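Local coordinates for BH1408 protein (Bacillus halodurans, PDB 4E0A) that probably transfers acetyl groups to amines, as an N-acetyltransferase of the GNAT family, at residues R16-V21 with G67-I72. The protein carries 1 engineered substitution. Numbering follows the deposited sequence.
Sequences RLHTQV and GAYSVI
In the GNAT fold, the helix that follows the first strand packs across one face of the central sheet, and here Leu17 and His18 of that helix meet Tyr69 on strand 65-77. The two short segments run at 83° to each other with their axes 9.3 Å apart, and the contact is carried by these three side chains, with Gly67 and Ala68 supplying backbone. Leu17 meets the strand with two parts of its side chain. Its CB lies at the edge of the Tyr69 ring, near the ring plane, 4.0 Å from CE1, while its CD2 methyl rests on the strand backbone, 3.8 Å from Ala68 N. The same methyl also touches the ring, with Leu17 CD2 4.0 Å from Tyr69 CD1.

Strand 65-77 lies between strands 54-62 and 86-96, and the opposite sheet face is covered by helix 105-119, which Ala68 and Ser70 touch. Tyr69 points instead toward helix 11-28, its CG set between the backbone N and the carbonyl carbon (chi1 83°), with Val71 CG2 at its ring edge. The hydroxyl arrives in the plane of the His18 imidazole, at the ring's edge, with OH 3.2 Å from His18 CD2 and 3.3 Å from His18 CB. This is close packing against carbon: Tyr69 OH is buried by the contact and has no hydrogen-bonding partner in the model. An alanine in place of Tyr69 would probably open a gap between the helix and strand 65-77, leaving Leu17 CB and CD2 and the CD2 edge of His18 without the ring and hydroxyl they pack against. CG of His18 is anti to its backbone N (chi1 -177°), and the second torsion then sets CD2 beside the hydroxyl, while ND1 is hydrogen-bonded to Thr39 OG1, which probably helps fix the rotation of the imidazole.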
ATOM      1  N   ARG A  16     -11.071 -21.969   6.713  1.00 11.07           N
ATOM      2  CA  ARG A  16     -10.073 -22.980   6.387  1.00 14.56           C
ATOM      3  C   ARG A  16      -9.239 -22.543   5.186  1.00 14.82           C
ATOM      4  O   ARG A  16      -8.003 -22.643   5.187  1.00 12.73           O
ATOM      5  CB  ARG A  16     -10.760 -24.322   6.103  1.00 14.98           C
ATOM      6  CG  ARG A  16      -9.802 -25.435   5.684  1.00 19.83           C
ATOM      7  CD  ARG A  16     -10.534 -26.743   5.431  1.00 26.99           C
ATOM      8  NE  ARG A  16     -11.441 -26.684   4.283  1.00 35.43           N
ATOM      9  CZ  ARG A  16     -11.073 -26.938   3.030  1.00 37.15           C
ATOM     10  NH1 ARG A  16      -9.814 -27.264   2.764  1.00 34.56           N
ATOM     11  NH2 ARG A  16     -11.962 -26.872   2.044  1.00 37.86           N
ATOM     12  N   LEU A  17      -9.918 -22.041   4.162  1.00 13.67           N
ATOM     13  CA  LEU A  17      -9.229 -21.498   2.993  1.00 10.03           C
ATOM     14  C   LEU A  17      -8.362 -20.297   3.351  1.00 13.79           C
ATOM     15  O   LEU A  17      -7.239 -20.184   2.869  1.00 15.75           O
ATOM     16  CB  LEU A  17     -10.238 -21.094   1.913  1.00  8.27           C
ATOM     17  CG  LEU A  17     -10.660 -22.162   0.899  1.00 16.92           C
ATOM     18  CD1 LEU A  17     -10.849 -23.539   1.502  1.00 22.94           C
ATOM     19  CD2 LEU A  17     -11.944 -21.698   0.218  1.00 14.85           C
ATOM     20  N   HIS A  18      -8.875 -19.404   4.190  1.00 11.29           N
ATOM     21  CA  HIS A  18      -8.097 -18.235   4.580  1.00 10.03           C
ATOM     22  C   HIS A  18      -6.804 -18.664   5.272  1.00 11.85           C
ATOM     23  O   HIS A  18      -5.740 -18.071   5.063  1.00 11.57           O
ATOM     24  CB  HIS A  18      -8.898 -17.304   5.486  1.00  9.20           C
ATOM     25  CG  HIS A  18      -8.157 -16.054   5.857  1.00 16.28           C
ATOM     26  ND1 HIS A  18      -7.374 -15.960   6.988  1.00 17.93           N
ATOM     27  CD2 HIS A  18      -8.072 -14.849   5.242  1.00 17.28           C
ATOM     28  CE1 HIS A  18      -6.846 -14.751   7.059  1.00 18.34           C
ATOM     29  NE2 HIS A  18      -7.250 -14.058   6.012  1.00 22.67           N
ATOM     30  N   THR A  19      -6.906 -19.719   6.073  1.00 14.48           N
ATOM     31  CA  THR A  19      -5.758 -20.239   6.809  1.00 15.97           C
ATOM     32  C   THR A  19      -4.644 -20.793   5.913  1.00 17.19           C
ATOM     33  O   THR A  19      -3.465 -20.569   6.205  1.00 11.68           O
ATOM     34  CB  THR A  19      -6.204 -21.269   7.867  1.00 14.80           C
ATOM     35  OG1 THR A  19      -6.975 -20.584   8.860  1.00 14.11           O
ATOM     36  CG2 THR A  19      -4.993 -21.930   8.544  1.00 13.18           C
ATOM     37  N   GLN A  20      -5.001 -21.517   4.843  1.00  9.84           N
ATOM     38  CA  GLN A  20      -4.000 -21.962   3.873  1.00 11.34           C
ATOM     39  C   GLN A  20      -3.146 -20.782   3.432  1.00 12.22           C
ATOM     40  O   GLN A  20      -1.913 -20.840   3.480  1.00 13.03           O
ATOM     41  CB  GLN A  20      -4.654 -22.591   2.633  1.00 16.10           C
ATOM     42  CG  GLN A  20      -5.439 -23.847   2.894  1.00 18.81           C
ATOM     43  CD  GLN A  20      -6.123 -24.370   1.641  1.00 20.49           C
ATOM     44  OE1 GLN A  20      -5.931 -23.843   0.541  1.00 19.62           O
ATOM     45  NE2 GLN A  20      -6.931 -25.409   1.804  1.00 23.76           N
ATOM     46  N   VAL A  21      -3.807 -19.708   3.006  1.00 12.40           N
ATOM     47  CA  VAL A  21      -3.089 -18.537   2.517  1.00 13.95           C
ATOM     48  C   VAL A  21      -2.348 -17.824   3.656  1.00 14.96           C
ATOM     49  O   VAL A  21      -1.196 -17.407   3.490  1.00 11.76           O
ATOM     50  CB  VAL A  21      -4.014 -17.563   1.744  1.00 15.73           C
ATOM     51  CG1 VAL A  21      -3.319 -16.231   1.487  1.00 14.65           C
ATOM     52  CG2 VAL A  21      -4.452 -18.194   0.414  1.00 12.14           C
ATOM     53  N   GLY A  67     -14.907 -24.258  -2.730  1.00 12.70           N
ATOM     54  CA  GLY A  67     -13.638 -24.342  -3.431  1.00 14.36           C
ATOM     55  C   GLY A  67     -12.841 -23.048  -3.508  1.00 13.95           C
ATOM     56  O   GLY A  67     -11.645 -23.079  -3.769  1.00 12.71           O
ATOM     57  N   ALA A  68     -13.503 -21.910  -3.292  1.00 11.28           N
ATOM     58  CA  ALA A  68     -12.854 -20.609  -3.393  1.00 11.53           C
ATOM     59  C   ALA A  68     -13.746 -19.544  -2.783  1.00 10.13           C
ATOM     60  O   ALA A  68     -14.957 -19.715  -2.704  1.00 11.86           O
ATOM     61  CB  ALA A  68     -12.596 -20.265  -4.856  1.00  9.69           C
ATOM     62  N   TYR A  69     -13.156 -18.430  -2.377  1.00  6.65           N
ATOM     63  CA  TYR A  69     -13.978 -17.301  -1.960  1.00  8.10           C
ATOM     64  C   TYR A  69     -13.229 -16.009  -2.168  1.00  8.05           C
ATOM     65  O   TYR A  69     -12.004 -15.991  -2.358  1.00  8.98           O
ATOM     66  CB  TYR A  69     -14.384 -17.407  -0.488  1.00  7.24           C
ATOM     67  CG  TYR A  69     -13.315 -16.907   0.461  1.00  8.86           C
ATOM     68  CD1 TYR A  69     -12.248 -17.724   0.815  1.00  8.31           C
ATOM     69  CD2 TYR A  69     -13.366 -15.613   0.994  1.00  5.59           C
ATOM     70  CE1 TYR A  69     -11.241 -17.279   1.678  1.00 12.29           C
ATOM     71  CE2 TYR A  69     -12.348 -15.159   1.880  1.00  9.49           C
ATOM     72  CZ  TYR A  69     -11.294 -16.007   2.200  1.00 14.79           C
ATOM     73  OH  TYR A  69     -10.280 -15.597   3.055  1.00 18.74           O
ATOM     74  N   SER A  70     -13.970 -14.917  -2.105  1.00  5.73           N
ATOM     75  CA  SER A  70     -13.352 -13.608  -2.202  1.00  8.76           C
ATOM     76  C   SER A  70     -14.120 -12.622  -1.339  1.00  8.86           C
ATOM     77  O   SER A  70     -15.341 -12.757  -1.155  1.00  9.96           O
ATOM     78  CB  SER A  70     -13.325 -13.128  -3.659  1.00  9.40           C
ATOM     79  OG  SER A  70     -12.636 -11.888  -3.756  1.00 19.47           O
ATOM     80  N   VAL A  71     -13.396 -11.655  -0.774  1.00  8.24           N
ATOM     81  CA  VAL A  71     -14.023 -10.555  -0.068  1.00  8.07           C
ATOM     82  C   VAL A  71     -13.644  -9.265  -0.776  1.00 10.84           C
ATOM     83  O   VAL A  71     -12.468  -9.027  -1.029  1.00 12.39           O
ATOM     84  CB  VAL A  71     -13.526 -10.458   1.383  1.00  9.58           C
ATOM     85  CG1 VAL A  71     -14.193  -9.266   2.082  1.00  8.61           C
ATOM     86  CG2 VAL A  71     -13.806 -11.757   2.130  1.00  8.98           C
ATOM     87  N   ILE A  72     -14.635  -8.441  -1.104  1.00  9.33           N
ATOM     88  CA  ILE A  72     -14.376  -7.208  -1.836  1.00  6.91           C
ATOM     89  C   ILE A  72     -15.091  -6.067  -1.130  1.00  8.74           C
ATOM     90  O   ILE A  72     -16.032  -6.295  -0.370  1.00 10.16           O
ATOM     91  CB  ILE A  72     -14.827  -7.295  -3.320  1.00 12.73           C
ATOM     92  CG1 ILE A  72     -16.351  -7.338  -3.422  1.00 16.79           C
ATOM     93  CG2 ILE A  72     -14.205  -8.513  -4.023  1.00 12.87           C
ATOM     94  CD1 ILE A  72     -16.848  -7.634  -4.819  1.00 20.74           C
TER